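Local coordinates for protein probable LacI-family transcriptional regulator (PDB 3BIL) that probably binds DNA at regulatory sites and controls transcription, as a LacI-family regulator with a periplasmic-binding-protein-like core, at residues 170-175 with 274-279; 176-181 with 331-336; 245-250 with 254-259. One frame throughout, in Å; residues are numbered along the deposited sequence.

Contact 1 (170-175 with 274-279)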
loop_
_atom_site.group_PDB
_atom_site.type_symbol
_atom_site.label_atom_id
_atom_site.label_comp_id
_atom_site.label_asym_id
_atom_site.label_seq_id
_atom_site.Cartn_x
_atom_site.Cartn_y
_atom_site.Cartn_z
ATOM N N PRO A 170 7.903 24.221 -3.024
ATOM C CA PRO A 170 9.155 23.940 -3.739
ATOM C C PRO A 170 9.094 22.857 -4.799
ATOM O O PRO A 170 9.592 23.065 -5.896
ATOM C CB PRO A 170 10.124 23.576 -2.615
ATOM C CG PRO A 170 9.553 24.281 -1.391
ATOM C CD PRO A 170 8.079 24.126 -1.554
ATOM N N GLY A 171 8.467 21.717 -4.509
ATOM C CA GLY A 171 8.244 20.652 -5.524
ATOM C C GLY A 171 7.303 21.054 -6.659
ATOM O O GLY A 171 7.606 20.833 -7.869
ATOM N N ILE A 172 6.176 21.679 -6.296
ATOM C CA ILE A 172 5.202 22.128 -7.304
ATOM C C ILE A 172 5.816 23.175 -8.252
ATOM O O ILE A 172 5.761 23.036 -9.530
ATOM C CB ILE A 172 3.900 22.565 -6.675
ATOM C CG1 ILE A 172 3.249 21.369 -5.965
ATOM C CG2 ILE A 172 2.955 23.079 -7.734
ATOM C CD1 ILE A 172 2.129 21.713 -4.960
ATOM N N ALA A 173 6.479 24.168 -7.654
ATOM C CA ALA A 173 7.192 25.183 -8.463
ATOM C C ALA A 173 8.214 24.564 -9.394
ATOM O O ALA A 173 8.282 24.949 -10.564
ATOM C CB ALA A 173 7.842 26.174 -7.595
ATOM N N ALA A 174 8.991 23.568 -8.930
ATOM C CA ALA A 174 9.952 22.951 -9.858
ATOM C C ALA A 174 9.338 22.099 -10.930
ATOM O O ALA A 174 9.806 22.091 -12.106
ATOM C CB ALA A 174 11.002 22.189 -9.127
ATOM N N ALA A 175 8.298 21.360 -10.566
ATOM C CA ALA A 175 7.569 20.623 -11.597
ATOM C C ALA A 175 6.981 21.572 -12.626
ATOM O O ALA A 175 7.128 21.325 -13.826
ATOM C CB ALA A 175 6.513 19.757 -11.010
ATOM N N ILE A 274 3.199 14.121 -14.233
ATOM C CA ILE A 274 3.816 14.378 -12.959
ATOM C C ILE A 274 2.987 13.704 -11.877
ATOM O O ILE A 274 1.792 13.988 -11.775
ATOM C CB ILE A 274 3.891 15.886 -12.612
ATOM C CG1 ILE A 274 4.514 16.694 -13.762
ATOM C CG2 ILE A 274 4.667 16.076 -11.298
ATOM C CD1 ILE A 274 6.016 16.519 -13.947
ATOM N N GLY A 275 3.622 12.833 -11.071
ATOM C CA GLY A 275 2.909 12.073 -10.059
ATOM C C GLY A 275 3.145 12.646 -8.712
ATOM O O GLY A 275 3.995 13.487 -8.553
ATOM N N PHE A 276 2.403 12.184 -7.725
ATOM C CA PHE A 276 2.624 12.650 -6.364
ATOM C C PHE A 276 2.888 11.453 -5.458
ATOM O O PHE A 276 2.163 10.461 -5.546
ATOM C CB PHE A 276 1.437 13.470 -5.868
ATOM C CG PHE A 276 1.831 14.777 -5.166
ATOM C CD1 PHE A 276 1.888 15.979 -5.878
ATOM C CD2 PHE A 276 2.136 14.795 -3.799
ATOM C CE1 PHE A 276 2.237 17.184 -5.251
ATOM C CE2 PHE A 276 2.508 15.993 -3.153
ATOM C CZ PHE A 276 2.557 17.190 -3.880
ATOM N N ASP A 277 3.934 11.559 -4.621
ATOM C CA ASP A 277 4.456 10.485 -3.744
ATOM C C ASP A 277 5.235 9.334 -4.393
ATOM O O ASP A 277 5.240 9.140 -5.603
ATOM C CB ASP A 277 3.405 9.961 -2.760
ATOM C CG ASP A 277 2.680 11.086 -2.071
ATOM O OD1 ASP A 277 3.291 11.764 -1.201
ATOM O OD2 ASP A 277 1.507 11.314 -2.436
ATOM N N THR A 278 5.930 8.595 -3.550
ATOM C CA THR A 278 7.103 7.850 -3.993
ATOM C C THR A 278 6.900 6.388 -4.384
ATOM O O THR A 278 7.872 5.753 -4.754
ATOM C CB THR A 278 8.252 7.919 -2.946
ATOM O OG1 THR A 278 7.712 8.023 -1.608
ATOM C CG2 THR A 278 9.119 9.088 -3.234
ATOM N N HIS A 279 5.671 5.864 -4.331
ATOM C CA HIS A 279 5.422 4.426 -4.566
ATOM C C HIS A 279 6.523 3.728 -5.389
ATOM O O HIS A 279 6.896 4.214 -6.443
ATOM C CB HIS A 279 4.063 4.204 -5.235
ATOM C CG HIS A 279 3.549 2.801 -5.129
ATOM N ND1 HIS A 279 4.316 1.696 -5.431
ATOM C CD2 HIS A 279 2.322 2.328 -4.800
ATOM C CE1 HIS A 279 3.599 0.600 -5.254
ATOM N NE2 HIS A 279 2.382 0.957 -4.877
#
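Ala175 and Ile274 bury the most surface here, and they meet methyl against methyl. Ala175 CB looks straight at the strand, and CG2 of Ile274 comes up to it at 4.1 Å, the closest approach of the pair. Ile274 CD1 lies a little farther from the same Ala175 CB, at 4.4 Å, so both branches of the isoleucine face the alanine. The torsion chi1 of -51° sets this up: CG2 stands anti to the backbone N, while CG1 lies beside that N and brings CD1 round to the helix. The backbones are close at this point, with CA of Ala175 and CA of Ile274 7.4 Å apart, so the small alanine lets the helix sit low over the isoleucine.

One turn earlier on the same helix face, Ile172 reaches down with its CG1 branch. Its CB does not point at the strand, but the end of the side chain bends closer, and CG1 comes within 4.4 Å of Phe276 CE1. Ile172 CD1 follows just behind, 4.5 Å from the same Phe276 CE1. The isoleucine CG1 approaches the edge of the ring, near its plane, instead of lying over a face. Phe276 turns its ring to that place through a chi1 of -134°, away from the staggered values.

The helix is 169-181, which leads into strand 187-190 of the parallel sheet in the C-terminal half of the periplasmic-binding-protein fold. It packs across the sheet, and its footprint includes strands 244-247, 272-276 and 291-293: Phe246 and Ile292 touch both Ile172 and Ala175. Helix 197-212 closes in beside it, with Arg202 against Ile172 and Phe276 alike. The loop after the strand carries His279, whose NE2 is hydrogen-bonded to NE2 of His279 of the second subunit.

Contact 2 (176-181 with 331-336)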
loop_
_atom_site.group_PDB
_atom_site.type_symbol
_atom_site.label_atom_id
_atom_site.label_comp_id
_atom_site.label_asym_id
_atom_site.label_seq_id
_atom_site.Cartn_x
_atom_site.Cartn_y
_atom_site.Cartn_z
ATOM N N VAL A 176 6.340 22.673 -12.197
ATOM C CA VAL A 176 5.785 23.639 -13.193
ATOM C C VAL A 176 6.876 24.232 -14.085
ATOM O O VAL A 176 6.747 24.204 -15.325
ATOM C CB VAL A 176 4.917 24.742 -12.553
ATOM C CG1 VAL A 176 4.595 25.838 -13.550
ATOM C CG2 VAL A 176 3.597 24.140 -11.991
ATOM N N GLU A 177 7.965 24.710 -13.457
ATOM C CA GLU A 177 9.153 25.212 -14.164
ATOM C C GLU A 177 9.598 24.262 -15.250
ATOM O O GLU A 177 9.728 24.660 -16.400
ATOM C CB GLU A 177 10.310 25.535 -13.202
ATOM C CG GLU A 177 10.527 27.037 -12.939
ATOM C CD GLU A 177 10.698 27.859 -14.246
ATOM O OE1 GLU A 177 11.691 27.617 -14.991
ATOM O OE2 GLU A 177 9.838 28.742 -14.532
ATOM N N LEU A 178 9.771 22.996 -14.878
ATOM C CA LEU A 178 10.150 21.934 -15.793
ATOM C C LEU A 178 9.158 21.706 -16.907
ATOM O O LEU A 178 9.569 21.485 -18.056
ATOM C CB LEU A 178 10.375 20.639 -14.999
ATOM C CG LEU A 178 11.020 19.427 -15.681
ATOM C CD1 LEU A 178 12.396 19.763 -16.216
ATOM C CD2 LEU A 178 11.126 18.269 -14.718
ATOM N N LEU A 179 7.853 21.743 -16.600
ATOM C CA LEU A 179 6.847 21.629 -17.679
ATOM C C LEU A 179 6.997 22.796 -18.641
ATOM O O LEU A 179 6.960 22.610 -19.880
ATOM C CB LEU A 179 5.385 21.469 -17.168
ATOM C CG LEU A 179 5.201 20.164 -16.362
ATOM C CD1 LEU A 179 4.010 20.124 -15.418
ATOM C CD2 LEU A 179 5.335 18.912 -17.226
ATOM N N ALA A 180 7.205 23.982 -18.078
ATOM C CA ALA A 180 7.307 25.183 -18.903
ATOM C C ALA A 180 8.517 25.147 -19.850
ATOM O O ALA A 180 8.344 25.404 -21.053
ATOM C CB ALA A 180 7.333 26.406 -18.050
ATOM N N HIS A 181 9.719 24.810 -19.334
ATOM C CA HIS A 181 10.890 24.700 -20.193
ATOM C C HIS A 181 10.746 23.674 -21.266
ATOM O O HIS A 181 11.322 23.832 -22.326
ATOM C CB HIS A 181 12.151 24.410 -19.401
ATOM C CG HIS A 181 12.525 25.531 -18.481
ATOM N ND1 HIS A 181 13.215 25.334 -17.303
ATOM C CD2 HIS A 181 12.244 26.858 -18.542
ATOM C CE1 HIS A 181 13.372 26.499 -16.697
ATOM N NE2 HIS A 181 12.784 27.436 -17.423
ATOM N N GLU A 331 11.643 10.041 -16.063
ATOM C CA GLU A 331 11.495 10.151 -17.527
ATOM C C GLU A 331 10.082 10.325 -18.144
ATOM O O GLU A 331 9.853 9.912 -19.283
ATOM C CB GLU A 331 12.236 9.008 -18.211
ATOM C CG GLU A 331 13.683 9.353 -18.595
ATOM C CD GLU A 331 14.740 8.764 -17.646
ATOM O OE1 GLU A 331 15.749 9.475 -17.369
ATOM O OE2 GLU A 331 14.563 7.595 -17.198
ATOM N N SER A 332 9.151 10.960 -17.428
ATOM C CA SER A 332 7.766 11.065 -17.909
ATOM C C SER A 332 7.348 12.442 -18.505
ATOM O O SER A 332 6.154 12.734 -18.621
ATOM C CB SER A 332 6.814 10.640 -16.799
ATOM O OG SER A 332 7.075 11.293 -15.572
ATOM N N ILE A 333 8.327 13.267 -18.892
ATOM C CA ILE A 333 8.100 14.552 -19.531
ATOM C C ILE A 333 8.682 14.513 -20.941
ATOM O O ILE A 333 9.878 14.315 -21.104
ATOM C CB ILE A 333 8.845 15.686 -18.795
ATOM C CG1 ILE A 333 8.555 15.700 -17.282
ATOM C CG2 ILE A 333 8.574 17.030 -19.463
ATOM C CD1 ILE A 333 7.127 15.806 -16.909
ATOM N N ILE A 334 7.836 14.706 -21.950
ATOM C CA ILE A 334 8.273 14.895 -23.340
ATOM C C ILE A 334 8.990 16.227 -23.527
ATOM O O ILE A 334 8.634 17.220 -22.905
ATOM C CB ILE A 334 7.072 14.924 -24.304
ATOM C CG1 ILE A 334 6.281 13.625 -24.225
ATOM C CG2 ILE A 334 7.524 15.088 -25.739
ATOM C CD1 ILE A 334 5.100 13.724 -23.363
ATOM N N ASN A 335 10.004 16.249 -24.386
ATOM C CA ASN A 335 10.466 17.514 -24.934
ATOM C C ASN A 335 9.858 17.869 -26.313
ATOM O O ASN A 335 10.150 17.209 -27.322
ATOM C CB ASN A 335 11.982 17.611 -24.971
ATOM C CG ASN A 335 12.438 19.050 -25.052
ATOM O OD1 ASN A 335 13.385 19.392 -25.757
ATOM N ND2 ASN A 335 11.723 19.916 -24.354
ATOM N N SER A 336 9.029 18.923 -26.335
ATOM C CA SER A 336 8.402 19.449 -27.564
ATOM C C SER A 336 9.157 20.603 -28.251
ATOM O O SER A 336 9.585 21.570 -27.609
ATOM C CB SER A 336 6.963 19.866 -27.274
ATOM O OG SER A 336 6.213 18.726 -26.912
#
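Ile333 faces the last turns of helix 169-181 and supplies most of the surface that the 331-336 segment buries against it. Its CB points at the helix but stays 5.0 Å from Leu179 CD2, so the branches do the touching. CG2 lies 4.4 Å from Leu179 CD2. CG1, the other branch, comes to 4.4 Å from Leu178 CD2. At the tip, CD1 closes to 3.6 Å from Leu179 CD2, the tightest approach between the two segments. Both torsions of Ile333 are bent (chi1 -52°, chi2 -57°), which folds CD1 round onto the leucine, whose side chain runs roughly perpendicular to that of Ile333.

Here the end of the modelled chain, following strand 322-328, packs against the C-terminal end of helix 169-181 in the C-terminal subdomain of the periplasmic-binding-protein fold. Underneath, Ile274 of strand 272-276 touches both Leu179 and Ile333. Asn335 ND2 stands 4.4 Å from His181 O, too far for a hydrogen bond.

No hydrogen bond joins helix segment and tail segment directly. The grip between them is apolar, resting on leucine and isoleucine methyls; the tail's polar ties run past the helix segment, from Ser332 OG to Val273 O and from the poorly ordered Ser336 backbone to Asn182.

Contact 3 (245-250 with 254-259)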
loop_
_atom_site.group_PDB
_atom_site.type_symbol
_atom_site.label_atom_id
_atom_site.label_comp_id
_atom_site.label_asym_id
_atom_site.label_seq_id
_atom_site.Cartn_x
_atom_site.Cartn_y
_atom_site.Cartn_z
ATOM N N LEU A 245 -0.450 15.539 -17.410
ATOM C CA LEU A 245 -1.364 15.293 -16.326
ATOM C C LEU A 245 -0.551 15.382 -15.048
ATOM O O LEU A 245 0.497 14.755 -14.919
ATOM C CB LEU A 245 -2.102 13.962 -16.514
ATOM C CG LEU A 245 -2.983 13.927 -17.795
ATOM C CD1 LEU A 245 -3.450 12.481 -18.213
ATOM C CD2 LEU A 245 -4.186 14.888 -17.678
ATOM N N PHE A 246 -1.023 16.186 -14.112
ATOM C CA PHE A 246 -0.230 16.542 -12.982
ATOM C C PHE A 246 -1.154 16.229 -11.810
ATOM O O PHE A 246 -2.067 16.961 -11.479
ATOM C CB PHE A 246 0.223 18.026 -13.127
ATOM C CG PHE A 246 1.132 18.558 -12.007
ATOM C CD1 PHE A 246 2.076 19.533 -12.296
ATOM C CD2 PHE A 246 0.996 18.158 -10.698
ATOM C CE1 PHE A 246 2.863 20.063 -11.330
ATOM C CE2 PHE A 246 1.760 18.686 -9.724
ATOM C CZ PHE A 246 2.702 19.644 -10.023
ATOM N N ALA A 247 -0.946 15.078 -11.209
ATOM C CA ALA A 247 -1.810 14.640 -10.129
ATOM C C ALA A 247 -1.354 15.318 -8.896
ATOM O O ALA A 247 -0.177 15.608 -8.770
ATOM C CB ALA A 247 -1.637 13.173 -9.957
ATOM N N GLY A 248 -2.245 15.510 -7.945
ATOM C CA GLY A 248 -1.877 16.137 -6.681
ATOM C C GLY A 248 -1.968 15.187 -5.516
ATOM O O GLY A 248 -1.876 15.642 -4.382
ATOM N N ASP A 249 -2.166 13.881 -5.796
ATOM C CA ASP A 249 -2.237 12.803 -4.765
ATOM C C ASP A 249 -1.680 11.468 -5.218
ATOM O O ASP A 249 -1.631 11.202 -6.413
ATOM C CB ASP A 249 -3.698 12.551 -4.355
ATOM C CG ASP A 249 -4.087 13.381 -3.185
ATOM O OD1 ASP A 249 -3.147 13.878 -2.537
ATOM O OD2 ASP A 249 -5.297 13.568 -2.913
ATOM N N SER A 250 -1.302 10.603 -4.278
ATOM C CA SER A 250 -1.144 9.172 -4.620
ATOM C C SER A 250 -2.329 8.689 -5.473
ATOM O O SER A 250 -2.146 8.174 -6.589
ATOM C CB SER A 250 -1.111 8.282 -3.361
ATOM O OG SER A 250 0.052 8.479 -2.584
ATOM N N ILE A 254 -2.609 7.289 -9.512
ATOM C CA ILE A 254 -3.185 6.064 -10.076
ATOM C C ILE A 254 -4.214 6.307 -11.195
ATOM O O ILE A 254 -4.057 5.739 -12.285
ATOM C CB ILE A 254 -3.705 5.042 -9.014
ATOM C CG1 ILE A 254 -2.561 4.628 -8.119
ATOM C CG2 ILE A 254 -4.173 3.759 -9.708
ATOM C CD1 ILE A 254 -2.998 4.240 -6.692
ATOM N N GLY A 255 -5.216 7.165 -10.941
ATOM C CA GLY A 255 -6.256 7.571 -11.949
ATOM C C GLY A 255 -5.616 8.114 -13.227
ATOM O O GLY A 255 -6.067 7.831 -14.364
ATOM N N VAL A 256 -4.534 8.868 -13.070
ATOM C CA VAL A 256 -3.778 9.342 -14.246
ATOM C C VAL A 256 -3.160 8.200 -15.058
ATOM O O VAL A 256 -3.222 8.224 -16.314
ATOM C CB VAL A 256 -2.670 10.370 -13.856
ATOM C CG1 VAL A 256 -1.722 10.581 -14.999
ATOM C CG2 VAL A 256 -3.302 11.660 -13.421
ATOM N N ILE A 257 -2.549 7.216 -14.357
ATOM C CA ILE A 257 -1.994 6.020 -15.029
ATOM C C ILE A 257 -3.120 5.225 -15.696
ATOM O O ILE A 257 -3.070 4.907 -16.905
ATOM C CB ILE A 257 -1.148 5.119 -14.080
ATOM C CG1 ILE A 257 0.122 5.857 -13.634
ATOM C CG2 ILE A 257 -0.722 3.872 -14.791
ATOM C CD1 ILE A 257 0.803 5.320 -12.338
ATOM N N GLU A 258 -4.163 4.935 -14.930
ATOM C CA GLU A 258 -5.273 4.206 -15.495
ATOM C C GLU A 258 -5.813 4.912 -16.749
ATOM O O GLU A 258 -6.011 4.260 -17.807
ATOM C CB GLU A 258 -6.353 3.994 -14.455
ATOM C CG GLU A 258 -7.565 3.230 -14.994
ATOM C CD GLU A 258 -8.603 2.939 -13.907
ATOM O OE1 GLU A 258 -9.450 2.038 -14.175
ATOM O OE2 GLU A 258 -8.547 3.577 -12.789
ATOM N N ALA A 259 -6.023 6.229 -16.639
ATOM C CA ALA A 259 -6.410 7.081 -17.780
ATOM C C ALA A 259 -5.507 7.032 -19.019
ATOM O O ALA A 259 -6.020 7.000 -20.141
ATOM C CB ALA A 259 -6.591 8.503 -17.345
#
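Val256 meets Leu245 and Ala247 in the apolar part of this contact, where helix 250-262 lies on the strand before it. Its CG1 touches Leu245 CB at 3.7 Å and Leu245 CD1 at 4.1 Å. CG2 fits between the two strand residues, 4.0 Å from Leu245 CB and 4.1 Å from Ala247 CB. With CG1 anti to the backbone N (chi1 167°) and CG2 beside it, both methyls bear on the same face of the strand. The Leu245 and Val256 side chains run alongside each other, pointing opposite ways. Phe246, between the two strand contacts, points away to the other face of the sheet, onto helix 169-181.

The hydrogen bond across the segments is a backbone one: Ile254 N donates to Ser250 O, 3.1 Å away at an N-H...O angle of 158°. It belongs to the first turn of the helix. The Ile254 side chain packs beside the same carbonyl oxygen, with CG1 3.9 Å from Ser250 O.

Strand, helix and the following strand 272-276 make a beta-alpha-beta unit. The outward side of the helix reaches the second subunit, with Ile254 and Glu258 packing on its Leu284.

Aliphatic side chains thus fix how closely the helix lies on the sheet, whereas across the two segments the polar link is the backbone bond at the helix start.

Contacts 1 and 3 are buried and lie on opposite faces of one sheet, in which strands 272-276 and 244-247 are hydrogen-bonded neighbours; contact 2 is at the surface, farther from the chain's centre. Contacts 1 and 2 share helix 169-181: its first half sits over the sheet interior, its last turns over the sheet and the C-terminal tail together, and Ile274, of contact 1, also packs on Leu179 and Ile333 of contact 2. Phe246, a member of the 245-250 segment, packs back onto that helix and so ties contact 3 to the other two. All three rely on aliphatic side chains, with an aromatic ring edge added in contact 1, a backbone hydrogen bond in contact 3, and exposed polar residues at the margin of contact 2.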